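Local coordinates for ferulic acid decarboxylase 1 (Candida dubliniensis, PDB 4ZAD), which probably catalyses the reversible decarboxylation of aromatic acids such as ferulic, p-coumaric and cinnamic acid to vinyl derivatives, using prenylated FMN and manganese, at residues W430-T433 against T434-P438; I422-F425 against K426-I429; K383-A386 against K387-S390; C475-P478 against K479-T482; K373-T376 against H377-V380. All blocks are in the same frame, centred on the assembly; numbering follows the deposited sequence.

Contact 1. Residues W430-T433 against T434-P438; sequences WAYT and TRHTP
Thr434 and Arg435 close the last turns of helix 425-434: the amide N of Thr434 bonds to O of Trp430 at 3.1 Å, while the next bond, from N of Arg435 to O of Ala431, is weak, and Arg435 is the first residue to leave helical angles. One carbonyl then serves twice. Thr434 places OG1 between its own N and carbonyl carbon (chi1 61°), which turns the hydroxyl back on O of Trp430 at 2.6 Å, from above the carbonyl plane, with OG1 also over one face of the indole. His436 replaces the lost helical amide, its ND1 giving a hydrogen bond to O of Tyr432 at 2.7 Å, nearly in the imidazole plane. The same turn brings CE1 of His436 to 3.5 Å from CE2 of Tyr432, an edge-to-face pair with planes 57° apart. The extended Arg435 chain passes Ala431 CB and sets its CZ 4.8 Å from the centroid of the six-membered ring of Trp430, a cation-pi contact, planes 76° apart. Arg435 is also salt-bridged to Asp419, and OH of Tyr293 of the second subunit hydrogen-bonds both Arg435 NE and Thr434 OG1. This helix end is part of the dimer interface, where Trp430 stacks on that same Tyr293, while Ala431 and Tyr432 pack on strand 412-417 and His436 on strand 470-475.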
loop_
_atom_site.group_PDB
_atom_site.type_symbol
_atom_site.label_atom_id
_atom_site.label_comp_id
_atom_site.label_asym_id
_atom_site.label_seq_id
_atom_site.Cartn_x
_atom_site.Cartn_y
_atom_site.Cartn_z
ATOM N N TRP A 430 1.263 2.514 6.621
ATOM C CA TRP A 430 1.984 3.494 7.433
ATOM C C TRP A 430 2.743 2.777 8.539
ATOM O O TRP A 430 3.922 2.943 8.720
ATOM C CB TRP A 430 1.003 4.496 8.035
ATOM C CG TRP A 430 1.560 5.441 9.009
ATOM C CD1 TRP A 430 2.634 6.224 8.840
ATOM C CD2 TRP A 430 1.051 5.734 10.320
ATOM N NE1 TRP A 430 2.862 6.978 9.969
ATOM C CE2 TRP A 430 1.889 6.704 10.885
ATOM C CE3 TRP A 430 -0.025 5.260 11.068
ATOM C CZ2 TRP A 430 1.681 7.227 12.143
ATOM C CZ3 TRP A 430 -0.239 5.782 12.347
ATOM C CH2 TRP A 430 0.594 6.757 12.856
ATOM N N ALA A 431 2.041 1.931 9.254
ATOM C CA ALA A 431 2.624 1.261 10.385
ATOM C C ALA A 431 3.745 0.326 9.953
ATOM O O ALA A 431 4.696 0.112 10.695
ATOM C CB ALA A 431 1.534 0.518 11.139
ATOM N N TYR A 432 3.658 -0.246 8.759
ATOM C CA TYR A 432 4.595 -1.316 8.407
ATOM C C TYR A 432 5.922 -0.722 8.027
ATOM O O TYR A 432 6.976 -1.277 8.308
ATOM C CB TYR A 432 4.051 -2.151 7.259
ATOM C CG TYR A 432 5.025 -3.193 6.710
ATOM C CD1 TYR A 432 5.027 -4.473 7.202
ATOM C CD2 TYR A 432 5.923 -2.888 5.701
ATOM C CE1 TYR A 432 5.885 -5.439 6.712
ATOM C CE2 TYR A 432 6.805 -3.842 5.199
ATOM C CZ TYR A 432 6.774 -5.125 5.713
ATOM O OH TYR A 432 7.616 -6.111 5.251
ATOM N N THR A 433 5.871 0.418 7.357
ATOM C CA THR A 433 7.086 1.027 6.857
ATOM C C THR A 433 7.745 1.863 7.950
ATOM O O THR A 433 8.960 1.938 8.003
ATOM C CB THR A 433 6.803 1.838 5.602
ATOM O OG1 THR A 433 5.799 2.786 5.878
ATOM C CG2 THR A 433 6.251 0.943 4.531
ATOM N N THR A 434 6.958 2.451 8.847
ATOM C CA THR A 434 7.502 3.340 9.870
ATOM C C THR A 434 7.804 2.683 11.209
ATOM O O THR A 434 8.461 3.296 12.026
ATOM C CB THR A 434 6.586 4.617 10.102
ATOM O OG1 THR A 434 5.262 4.251 10.548
ATOM C CG2 THR A 434 6.474 5.402 8.845
ATOM N N ARG A 435 7.341 1.456 11.454
ATOM C CA ARG A 435 7.565 0.815 12.764
ATOM C C ARG A 435 8.466 -0.446 12.820
ATOM O O ARG A 435 8.556 -1.060 13.854
ATOM C CB ARG A 435 6.216 0.489 13.408
ATOM C CG ARG A 435 5.284 1.678 13.435
ATOM C CD ARG A 435 4.060 1.502 14.354
ATOM N NE ARG A 435 3.188 2.653 14.201
ATOM C CZ ARG A 435 1.993 2.789 14.740
ATOM N NH1 ARG A 435 1.512 1.852 15.545
ATOM N NH2 ARG A 435 1.295 3.914 14.520
ATOM N N HIS A 436 9.122 -0.850 11.740
ATOM C CA HIS A 436 9.991 -2.037 11.817
ATOM C C HIS A 436 11.267 -1.772 11.072
ATOM O O HIS A 436 11.238 -1.301 9.937
ATOM C CB HIS A 436 9.301 -3.299 11.248
ATOM C CG HIS A 436 9.623 -3.589 9.817
ATOM N ND1 HIS A 436 8.843 -3.148 8.774
ATOM C CD2 HIS A 436 10.639 -4.286 9.250
ATOM C CE1 HIS A 436 9.354 -3.567 7.625
ATOM N NE2 HIS A 436 10.451 -4.259 7.887
ATOM N N THR A 437 12.388 -2.074 11.714
ATOM C CA THR A 437 13.691 -2.053 11.056
ATOM C C THR A 437 13.786 -3.127 9.991
ATOM O O THR A 437 13.684 -4.287 10.287
ATOM C CB THR A 437 14.806 -2.316 12.057
ATOM O OG1 THR A 437 14.783 -1.292 13.035
ATOM C CG2 THR A 437 16.156 -2.291 11.378
ATOM N N PRO A 438 14.030 -2.740 8.746
ATOM C CA PRO A 438 14.225 -3.807 7.765
ATOM C C PRO A 438 15.174 -4.887 8.223
ATOM O O PRO A 438 16.250 -4.600 8.738
ATOM C CB PRO A 438 14.792 -3.068 6.559
ATOM C CG PRO A 438 14.119 -1.734 6.626
ATOM C CD PRO A 438 14.067 -1.414 8.118
#

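Contact 2. Residues I422-F425 against K426-I429; sequences IFDF and KQLI
Asp424 and Gln427 meet through their side chains at the start of helix 425-434. With CG of Asp424 anti to its backbone N (chi1 171°), the carboxylate folds forward over the first turn and divides its work between two oxygens. OD1 accepts a weak bond from N of Lys426, 3.3 Å away, whereas OD2 takes the firmer one, from NE2 of Gln427 at 2.8 Å. That donor arrives on the anti side of OD2, 27° out of the carboxylate plane, and the two flat groups are almost perpendicular, 87° apart. Gln427 reaches back because its chain is extended beyond CG; its OE1 accepts from N of Asp421, so both ends of the amide are held and its rotation is fixed. The bond to Lys426 N makes Asp424 the N-cap, and O of Asp424 begins the helical ladder by accepting from N of Leu428 at 3.1 Å. One residue on, Phe425 swings its ring along the helix, CE2 lying 4.0 Å from CB of Ile429, which sits over one face of the ring. CD2 of Leu428 approaches the same ring more distantly, 4.4 Å from CD1 of Phe425. Phe425 and Ile429 also pack on Ile429 and Phe425, respectively, of the second subunit.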
loop_
_atom_site.group_PDB
_atom_site.type_symbol
_atom_site.label_atom_id
_atom_site.label_comp_id
_atom_site.label_asym_id
_atom_site.label_seq_id
_atom_site.Cartn_x
_atom_site.Cartn_y
_atom_site.Cartn_z
ATOM N N ILE A 422 -6.504 -2.368 11.195
ATOM C CA ILE A 422 -5.798 -3.219 10.248
ATOM C C ILE A 422 -6.573 -3.446 8.945
ATOM O O ILE A 422 -5.999 -3.930 7.986
ATOM C CB ILE A 422 -5.365 -4.593 10.845
ATOM C CG1 ILE A 422 -6.586 -5.396 11.336
ATOM C CG2 ILE A 422 -4.311 -4.380 11.902
ATOM C CD1 ILE A 422 -6.263 -6.765 11.902
ATOM N N PHE A 423 -7.860 -3.108 8.939
ATOM C CA PHE A 423 -8.703 -3.287 7.780
ATOM C C PHE A 423 -8.576 -2.135 6.835
ATOM O O PHE A 423 -9.088 -2.199 5.734
ATOM C CB PHE A 423 -10.185 -3.467 8.170
ATOM C CG PHE A 423 -10.451 -4.749 8.914
ATOM C CD1 PHE A 423 -10.263 -4.815 10.310
ATOM C CD2 PHE A 423 -10.836 -5.911 8.221
ATOM C CE1 PHE A 423 -10.486 -5.994 10.993
ATOM C CE2 PHE A 423 -11.096 -7.089 8.914
ATOM C CZ PHE A 423 -10.900 -7.133 10.296
ATOM N N ASP A 424 -7.917 -1.065 7.270
ATOM C CA ASP A 424 -7.718 0.114 6.421
ATOM C C ASP A 424 -6.242 0.168 6.021
ATOM O O ASP A 424 -5.370 0.481 6.842
ATOM C CB ASP A 424 -8.138 1.353 7.209
ATOM C CG ASP A 424 -7.779 2.626 6.525
ATOM O OD1 ASP A 424 -7.357 2.570 5.341
ATOM O OD2 ASP A 424 -7.932 3.677 7.185
ATOM N N PHE A 425 -5.974 -0.119 4.756
ATOM C CA PHE A 425 -4.617 -0.392 4.320
ATOM C C PHE A 425 -3.703 0.819 4.408
ATOM O O PHE A 425 -2.499 0.651 4.588
ATOM C CB PHE A 425 -4.614 -0.954 2.896
ATOM C CG PHE A 425 -3.256 -1.417 2.443
ATOM C CD1 PHE A 425 -2.687 -2.579 2.981
ATOM C CD2 PHE A 425 -2.523 -0.684 1.518
ATOM C CE1 PHE A 425 -1.443 -2.987 2.623
ATOM C CE2 PHE A 425 -1.280 -1.127 1.115
ATOM C CZ PHE A 425 -0.740 -2.275 1.693
ATOM N N LYS A 426 -4.255 2.036 4.264
ATOM C CA LYS A 426 -3.516 3.291 4.527
ATOM C C LYS A 426 -2.916 3.293 5.909
ATOM O O LYS A 426 -1.811 3.766 6.113
ATOM C CB LYS A 426 -4.437 4.544 4.430
ATOM C CG LYS A 426 -4.997 4.901 3.006
ATOM C CD LYS A 426 -5.904 6.187 3.029
ATOM C CE LYS A 426 -5.111 7.509 3.283
ATOM N NZ LYS A 426 -6.010 8.716 3.381
ATOM N N GLN A 427 -3.675 2.798 6.874
ATOM C CA GLN A 427 -3.160 2.693 8.244
ATOM C C GLN A 427 -2.142 1.541 8.336
ATOM O O GLN A 427 -1.049 1.743 8.876
ATOM C CB GLN A 427 -4.289 2.567 9.283
ATOM C CG GLN A 427 -5.190 3.804 9.330
ATOM C CD GLN A 427 -6.309 3.709 10.389
ATOM O OE1 GLN A 427 -6.047 3.492 11.578
ATOM N NE2 GLN A 427 -7.560 3.889 9.947
ATOM N N LEU A 428 -2.451 0.371 7.776
ATOM C CA LEU A 428 -1.476 -0.757 7.850
ATOM C C LEU A 428 -0.113 -0.423 7.195
ATOM O O LEU A 428 0.947 -0.598 7.830
ATOM C CB LEU A 428 -2.040 -2.061 7.278
ATOM C CG LEU A 428 -1.131 -3.303 7.478
ATOM C CD1 LEU A 428 -0.973 -3.633 8.899
ATOM C CD2 LEU A 428 -1.686 -4.524 6.770
ATOM N N ILE A 429 -0.130 0.124 5.975
ATOM C CA ILE A 429 1.127 0.443 5.299
ATOM C C ILE A 429 1.915 1.551 5.999
ATOM O O ILE A 429 3.111 1.535 5.971
ATOM C CB ILE A 429 0.949 0.773 3.805
ATOM C CG1 ILE A 429 2.304 0.756 3.092
ATOM C CG2 ILE A 429 0.337 2.193 3.625
ATOM C CD1 ILE A 429 3.153 -0.429 3.305
#

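Contact 3. Residues K383-A386 against K387-S390; sequences KTNA and KELS
Asn385 and Glu388 hold each other by reciprocal hydrogen bonds, side chain to backbone in one direction and side chain to side chain in the other. OD1 of Asn385 accepts from N of Glu388 at 2.9 Å in a nearly straight bond, the N-H...O angle being 169°. The geometry depends on the first torsion of Asn385, which sets CG between the backbone N and the carbonyl carbon (chi1 68°) and curls the amide over the opening turn. The amide nitrogen ND2 meets OE1 of Glu388 at 3.1 Å, a weak bond, with the amide and carboxylate planes 67° apart. The bend of the Glu388 chain at chi2 turns its carboxylate back toward Asn385.

Asn385 is the N-cap of helix 386-399, which follows helix 376-381 after a short connection. Its side chain satisfies an amide that has no preceding helical carbonyl to bond to, the usual task of a cap.

Among backbone acceptors, O of Asn385 receives N of Leu389 at 3.0 Å, the first regular turn. O of Ala386 is gripped twice by Ser390: the amide N comes to 2.9 Å and the hydroxyl OG to 2.7 Å, from opposite faces of the carbonyl plane. The serine hydroxyl thereby spends its donor within the helix.

Van der Waals contact is lighter. CB of Glu388 lies 3.8 Å from OG1 of Thr384, the two side chains sliding past each other in opposite directions, and CG2 of Thr384 stands 4.3 Å from CB of Leu389. Both Thr384 and Leu389 pack on Leu379 and Phe481, while Ala386 and Ser390 lie against strand 470-475.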
loop_
_atom_site.group_PDB
_atom_site.type_symbol
_atom_site.label_atom_id
_atom_site.label_comp_id
_atom_site.label_asym_id
_atom_site.label_seq_id
_atom_site.Cartn_x
_atom_site.Cartn_y
_atom_site.Cartn_z
ATOM N N LYS A 383 4.783 -8.958 30.001
ATOM C CA LYS A 383 6.192 -8.758 30.345
ATOM C C LYS A 383 7.041 -9.540 29.346
ATOM O O LYS A 383 7.804 -10.444 29.704
ATOM C CB LYS A 383 6.487 -9.152 31.820
ATOM C CG LYS A 383 6.268 -7.979 32.832
ATOM C CD LYS A 383 6.160 -8.455 34.318
ATOM C CE LYS A 383 4.675 -8.521 34.811
ATOM N NZ LYS A 383 4.365 -9.423 36.012
ATOM N N THR A 384 6.890 -9.188 28.076
ATOM C CA THR A 384 7.578 -9.897 27.018
ATOM C C THR A 384 8.393 -8.906 26.169
ATOM O O THR A 384 8.571 -7.749 26.553
ATOM C CB THR A 384 6.580 -10.705 26.138
ATOM O OG1 THR A 384 7.296 -11.694 25.389
ATOM C CG2 THR A 384 5.790 -9.760 25.177
ATOM N N ASN A 385 8.902 -9.396 25.035
ATOM C CA ASN A 385 9.622 -8.566 24.069
ATOM C C ASN A 385 9.342 -8.968 22.591
ATOM O O ASN A 385 8.660 -9.950 22.314
ATOM C CB ASN A 385 11.125 -8.533 24.401
ATOM C CG ASN A 385 11.818 -9.853 24.183
ATOM O OD1 ASN A 385 11.409 -10.652 23.369
ATOM N ND2 ASN A 385 12.920 -10.064 24.888
ATOM N N ALA A 386 9.847 -8.199 21.650
ATOM C CA ALA A 386 9.615 -8.497 20.245
ATOM C C ALA A 386 9.975 -9.956 19.807
ATOM O O ALA A 386 9.146 -10.648 19.224
ATOM C CB ALA A 386 10.354 -7.457 19.376
ATOM N N LYS A 387 11.192 -10.414 20.086
ATOM C CA LYS A 387 11.624 -11.744 19.647
ATOM C C LYS A 387 10.758 -12.833 20.239
ATOM O O LYS A 387 10.332 -13.733 19.542
ATOM C CB LYS A 387 13.103 -12.047 19.980
ATOM C CG LYS A 387 14.145 -11.327 19.131
ATOM C CD LYS A 387 14.318 -11.945 17.734
ATOM C CE LYS A 387 15.533 -11.360 16.990
ATOM N NZ LYS A 387 15.391 -9.924 16.534
ATOM N N GLU A 388 10.505 -12.758 21.534
ATOM C CA GLU A 388 9.754 -13.811 22.195
ATOM C C GLU A 388 8.265 -13.848 21.792
ATOM O O GLU A 388 7.691 -14.945 21.646
ATOM C CB GLU A 388 9.963 -13.729 23.705
ATOM C CG GLU A 388 11.354 -14.364 24.112
ATOM C CD GLU A 388 12.122 -13.556 25.168
ATOM O OE1 GLU A 388 13.284 -13.121 24.881
ATOM O OE2 GLU A 388 11.543 -13.368 26.271
ATOM N N LEU A 389 7.649 -12.681 21.575
ATOM C CA LEU A 389 6.289 -12.688 21.076
ATOM C C LEU A 389 6.275 -13.211 19.636
ATOM O O LEU A 389 5.376 -13.933 19.251
ATOM C CB LEU A 389 5.624 -11.319 21.215
ATOM C CG LEU A 389 4.203 -11.161 20.679
ATOM C CD1 LEU A 389 3.264 -12.108 21.319
ATOM C CD2 LEU A 389 3.754 -9.762 20.957
ATOM N N SER A 390 7.297 -12.891 18.865
ATOM C CA SER A 390 7.362 -13.335 17.485
ATOM C C SER A 390 7.623 -14.818 17.346
ATOM O O SER A 390 7.145 -15.445 16.414
ATOM C CB SER A 390 8.432 -12.570 16.727
ATOM O OG SER A 390 8.126 -11.211 16.787
#

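Contact 4. Residues C475-P478 against K479-T482; sequences CIFP and KQFT
Gln480 folds its side chain back on the backbone of Phe477, where OE1 accepts from the amide N at 3.0 Å. The bond lies in the carbonyl plane of the side-chain amide, on a lone pair, and the N-H...O angle is 148°. The Gln480 chain, extended beyond CG, makes that reach possible, and in doing so carries OE1 past the CG2 methyl of Ile476, 3.2 Å away. The opposite direction is covered by the main chain: N of Gln480 donates a hydrogen bond to O of Phe477 at 2.8 Å. Gln480 and Phe477 are thus tied by two bonds of opposite sense. The backbone one is the i to i+3 bond of a short 3-10 turn over Pro478, Lys479 and Gln480, which follows strand 470-475; the next runs from N of Phe481 to O of Pro478, at 3.1 Å. In both the donor stands well above the carbonyl plane, by 43° and 49°. A weak bond, N of Thr482 to O of Lys479 at 3.4 Å, comes after. O of Pro478 also meets the Phe481 ring at its edge, in plane, with CD2 3.7 Å away. CE2 of that ring reaches CB of Ile476 at 4.2 Å, and the ring packs on Leu379 and Thr384. Phe477 and Pro478 pack on Gln459 of the second subunit.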
loop_
_atom_site.group_PDB
_atom_site.type_symbol
_atom_site.label_atom_id
_atom_site.label_comp_id
_atom_site.label_asym_id
_atom_site.label_seq_id
_atom_site.Cartn_x
_atom_site.Cartn_y
_atom_site.Cartn_z
ATOM N N CYS A 475 5.878 -4.606 14.298
ATOM C CA CYS A 475 5.718 -3.173 14.075
ATOM C C CYS A 475 5.146 -2.558 15.343
ATOM O O CYS A 475 4.139 -1.913 15.281
ATOM C CB CYS A 475 4.808 -2.922 12.896
ATOM S SG CYS A 475 5.410 -3.580 11.273
ATOM N N ILE A 476 5.831 -2.766 16.486
ATOM C CA ILE A 476 5.434 -2.312 17.828
ATOM C C ILE A 476 6.715 -1.854 18.505
ATOM O O ILE A 476 7.684 -2.587 18.628
ATOM C CB ILE A 476 4.824 -3.446 18.637
ATOM C CG1 ILE A 476 3.769 -4.168 17.802
ATOM C CG2 ILE A 476 4.182 -2.989 19.930
ATOM C CD1 ILE A 476 3.103 -5.338 18.533
ATOM N N PHE A 477 6.750 -0.605 18.913
ATOM C CA PHE A 477 7.997 -0.033 19.399
ATOM C C PHE A 477 8.483 -0.688 20.686
ATOM O O PHE A 477 7.685 -1.068 21.520
ATOM C CB PHE A 477 7.782 1.429 19.643
ATOM C CG PHE A 477 7.429 2.207 18.410
ATOM C CD1 PHE A 477 8.305 2.258 17.339
ATOM C CD2 PHE A 477 6.222 2.931 18.350
ATOM C CE1 PHE A 477 7.984 3.005 16.244
ATOM C CE2 PHE A 477 5.889 3.678 17.249
ATOM C CZ PHE A 477 6.749 3.723 16.203
ATOM N N PRO A 478 9.791 -0.830 20.858
ATOM C CA PRO A 478 10.256 -1.507 22.068
ATOM C C PRO A 478 9.528 -1.122 23.337
ATOM O O PRO A 478 9.150 -2.011 24.088
ATOM C CB PRO A 478 11.715 -1.097 22.149
ATOM C CG PRO A 478 12.142 -1.042 20.719
ATOM C CD PRO A 478 10.909 -0.546 19.949
ATOM N N LYS A 479 9.278 0.162 23.551
ATOM C CA LYS A 479 8.645 0.620 24.792
ATOM C C LYS A 479 7.158 0.408 24.888
ATOM O O LYS A 479 6.577 0.676 25.934
ATOM C CB LYS A 479 8.933 2.108 25.045
ATOM C CG LYS A 479 10.284 2.353 25.654
ATOM C CD LYS A 479 10.377 3.765 26.257
ATOM C CE LYS A 479 11.867 4.155 26.536
ATOM N NZ LYS A 479 12.555 3.018 27.303
ATOM N N GLN A 480 6.528 -0.028 23.806
ATOM C CA GLN A 480 5.133 -0.430 23.859
ATOM C C GLN A 480 5.017 -1.757 24.585
ATOM O O GLN A 480 3.925 -2.112 25.006
ATOM C CB GLN A 480 4.502 -0.537 22.444
ATOM C CG GLN A 480 4.063 0.826 21.804
ATOM C CD GLN A 480 3.355 0.659 20.448
ATOM O OE1 GLN A 480 3.951 0.196 19.462
ATOM N NE2 GLN A 480 2.093 1.069 20.393
ATOM N N PHE A 481 6.117 -2.494 24.723
ATOM C CA PHE A 481 6.105 -3.746 25.487
ATOM C C PHE A 481 6.294 -3.549 26.986
ATOM O O PHE A 481 6.165 -4.514 27.716
ATOM C CB PHE A 481 7.228 -4.683 25.042
ATOM C CG PHE A 481 6.969 -5.388 23.732
ATOM C CD1 PHE A 481 6.292 -6.597 23.698
ATOM C CD2 PHE A 481 7.424 -4.858 22.546
ATOM C CE1 PHE A 481 6.073 -7.244 22.512
ATOM C CE2 PHE A 481 7.195 -5.513 21.348
ATOM C CZ PHE A 481 6.539 -6.710 21.338
ATOM N N THR A 482 6.626 -2.335 27.444
ATOM C CA THR A 482 7.028 -2.122 28.844
ATOM C C THR A 482 6.322 -0.966 29.541
ATOM O O THR A 482 6.048 -1.056 30.742
ATOM C CB THR A 482 8.543 -1.910 28.960
ATOM O OG1 THR A 482 8.926 -0.770 28.181
ATOM C CG2 THR A 482 9.303 -3.132 28.450
#

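Contact 5. Residues K373-T376 against H377-V380; sequences KINT and HELV
This is a local capping contact at a strand-to-helix junction, where strand 369-374 of the five-stranded sheet passes into helix 376-381 through Asn375. Asn375 is the N-cap: its OD1 accepts from N of Glu378 at 2.9 Å, in a nearly straight bond of 173°. With CG anti to the backbone N (chi1 -175°), the side-chain carbonyl is laid across the first turn, and CB of His377 rests 3.3 Å from OD1 of Asn375. The amide's other end, ND2, makes a weak hydrogen bond to Glu357, so both ends of the amide have a partner, ND2 only weakly. Glu378 passes its CG 3.6 Å from OD1 of Asn375 before bending at chi2 toward Lys381, with which its carboxylate forms a salt bridge.

Regular turns follow: N of Leu379 bonds to O of Asn375 at 3.0 Å, and N of Val380 to O of Thr376 at 2.9 Å. The buried side carries the apolar part, where CG2 of Ile374 lies 4.0 Å from CD2 of Leu379, the two side chains meeting at a slant. Ile374 also packs on Ile476, and Leu379 on Phe481. The whole is a strand-to-helix junction capped by an asparagine, whose side chain bonds to the third amide after it.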
loop_
_atom_site.group_PDB
_atom_site.type_symbol
_atom_site.label_atom_id
_atom_site.label_comp_id
_atom_site.label_asym_id
_atom_site.label_seq_id
_atom_site.Cartn_x
_atom_site.Cartn_y
_atom_site.Cartn_z
ATOM N N LYS A 373 -3.521 -7.437 15.047
ATOM C CA LYS A 373 -3.698 -6.238 15.857
ATOM C C LYS A 373 -3.655 -6.549 17.367
ATOM O O LYS A 373 -4.522 -7.241 17.881
ATOM C CB LYS A 373 -5.017 -5.585 15.500
ATOM C CG LYS A 373 -5.294 -4.294 16.252
ATOM C CD LYS A 373 -6.575 -3.616 15.754
ATOM C CE LYS A 373 -6.830 -2.317 16.514
ATOM N NZ LYS A 373 -8.136 -1.722 16.177
ATOM N N ILE A 374 -2.641 -6.027 18.048
ATOM C CA ILE A 374 -2.314 -6.284 19.458
ATOM C C ILE A 374 -2.760 -5.134 20.346
ATOM O O ILE A 374 -2.438 -3.987 20.088
ATOM C CB ILE A 374 -0.757 -6.397 19.644
ATOM C CG1 ILE A 374 -0.171 -7.507 18.748
ATOM C CG2 ILE A 374 -0.379 -6.568 21.076
ATOM C CD1 ILE A 374 -0.881 -8.855 18.832
ATOM N N ASN A 375 -3.518 -5.463 21.384
ATOM C CA ASN A 375 -3.810 -4.585 22.504
ATOM C C ASN A 375 -2.548 -4.351 23.354
ATOM O O ASN A 375 -2.149 -5.219 24.127
ATOM C CB ASN A 375 -4.881 -5.259 23.347
ATOM C CG ASN A 375 -5.367 -4.385 24.503
ATOM O OD1 ASN A 375 -4.581 -3.954 25.365
ATOM N ND2 ASN A 375 -6.671 -4.121 24.523
ATOM N N THR A 376 -1.916 -3.190 23.220
ATOM C CA THR A 376 -0.668 -2.902 23.972
ATOM C C THR A 376 -0.801 -2.943 25.510
ATOM O O THR A 376 0.126 -3.361 26.177
ATOM C CB THR A 376 -0.019 -1.552 23.537
ATOM O OG1 THR A 376 -0.962 -0.486 23.647
ATOM C CG2 THR A 376 0.414 -1.635 22.106
ATOM N N HIS A 377 -1.943 -2.514 26.057
ATOM C CA HIS A 377 -2.179 -2.537 27.502
ATOM C C HIS A 377 -2.050 -3.935 28.079
ATOM O O HIS A 377 -1.355 -4.155 29.075
ATOM C CB HIS A 377 -3.572 -1.984 27.853
ATOM C CG HIS A 377 -3.646 -0.494 27.816
ATOM N ND1 HIS A 377 -3.282 0.296 28.892
ATOM C CD2 HIS A 377 -3.988 0.357 26.814
ATOM C CE1 HIS A 377 -3.426 1.570 28.561
ATOM N NE2 HIS A 377 -3.843 1.634 27.303
ATOM N N GLU A 378 -2.726 -4.880 27.451
ATOM C CA GLU A 378 -2.583 -6.265 27.835
ATOM C C GLU A 378 -1.221 -6.782 27.456
ATOM O O GLU A 378 -0.791 -7.758 28.039
ATOM C CB GLU A 378 -3.646 -7.127 27.160
ATOM C CG GLU A 378 -5.039 -6.808 27.582
ATOM C CD GLU A 378 -5.300 -7.123 29.032
ATOM O OE1 GLU A 378 -4.815 -8.171 29.532
ATOM O OE2 GLU A 378 -6.032 -6.331 29.653
ATOM N N LEU A 379 -0.571 -6.171 26.457
ATOM C CA LEU A 379 0.771 -6.598 26.050
ATOM C C LEU A 379 1.803 -6.342 27.141
ATOM O O LEU A 379 2.722 -7.137 27.371
ATOM C CB LEU A 379 1.207 -5.914 24.759
ATOM C CG LEU A 379 2.570 -6.401 24.263
ATOM C CD1 LEU A 379 2.536 -7.927 24.121
ATOM C CD2 LEU A 379 3.057 -5.714 22.963
ATOM N N VAL A 380 1.673 -5.215 27.813
ATOM C CA VAL A 380 2.592 -4.905 28.921
ATOM C C VAL A 380 2.512 -5.972 30.037
ATOM O O VAL A 380 3.550 -6.447 30.526
ATOM C CB VAL A 380 2.343 -3.501 29.497
ATOM C CG1 VAL A 380 3.320 -3.216 30.615
ATOM C CG2 VAL A 380 2.446 -2.461 28.366
#

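Overall arrangement
All five contacts lie on one side of the chain's centre, around the sheet formed by strands 356-360, 369-374, 412-417, 470-475 and 442-445, and away from the annotated cofactor and metal sites. Contacts 1 and 2 are the two ends of helix 425-434, with centres about 12 Å apart, and both touch the second subunit. Contact 4 touches both contacts 3 and 5, its centre about 9 Å from the centre of each: CE1 of Phe481 comes 3.4 Å from CD2 of Leu379, and CD1 of Phe481 3.5 Å from CG2 of Thr384. Contact 4 also reaches contact 1, where CZ of Phe477 is 3.7 Å from CG of Arg435. Contacts 2 and 5 meet through Ile422 and Lys373.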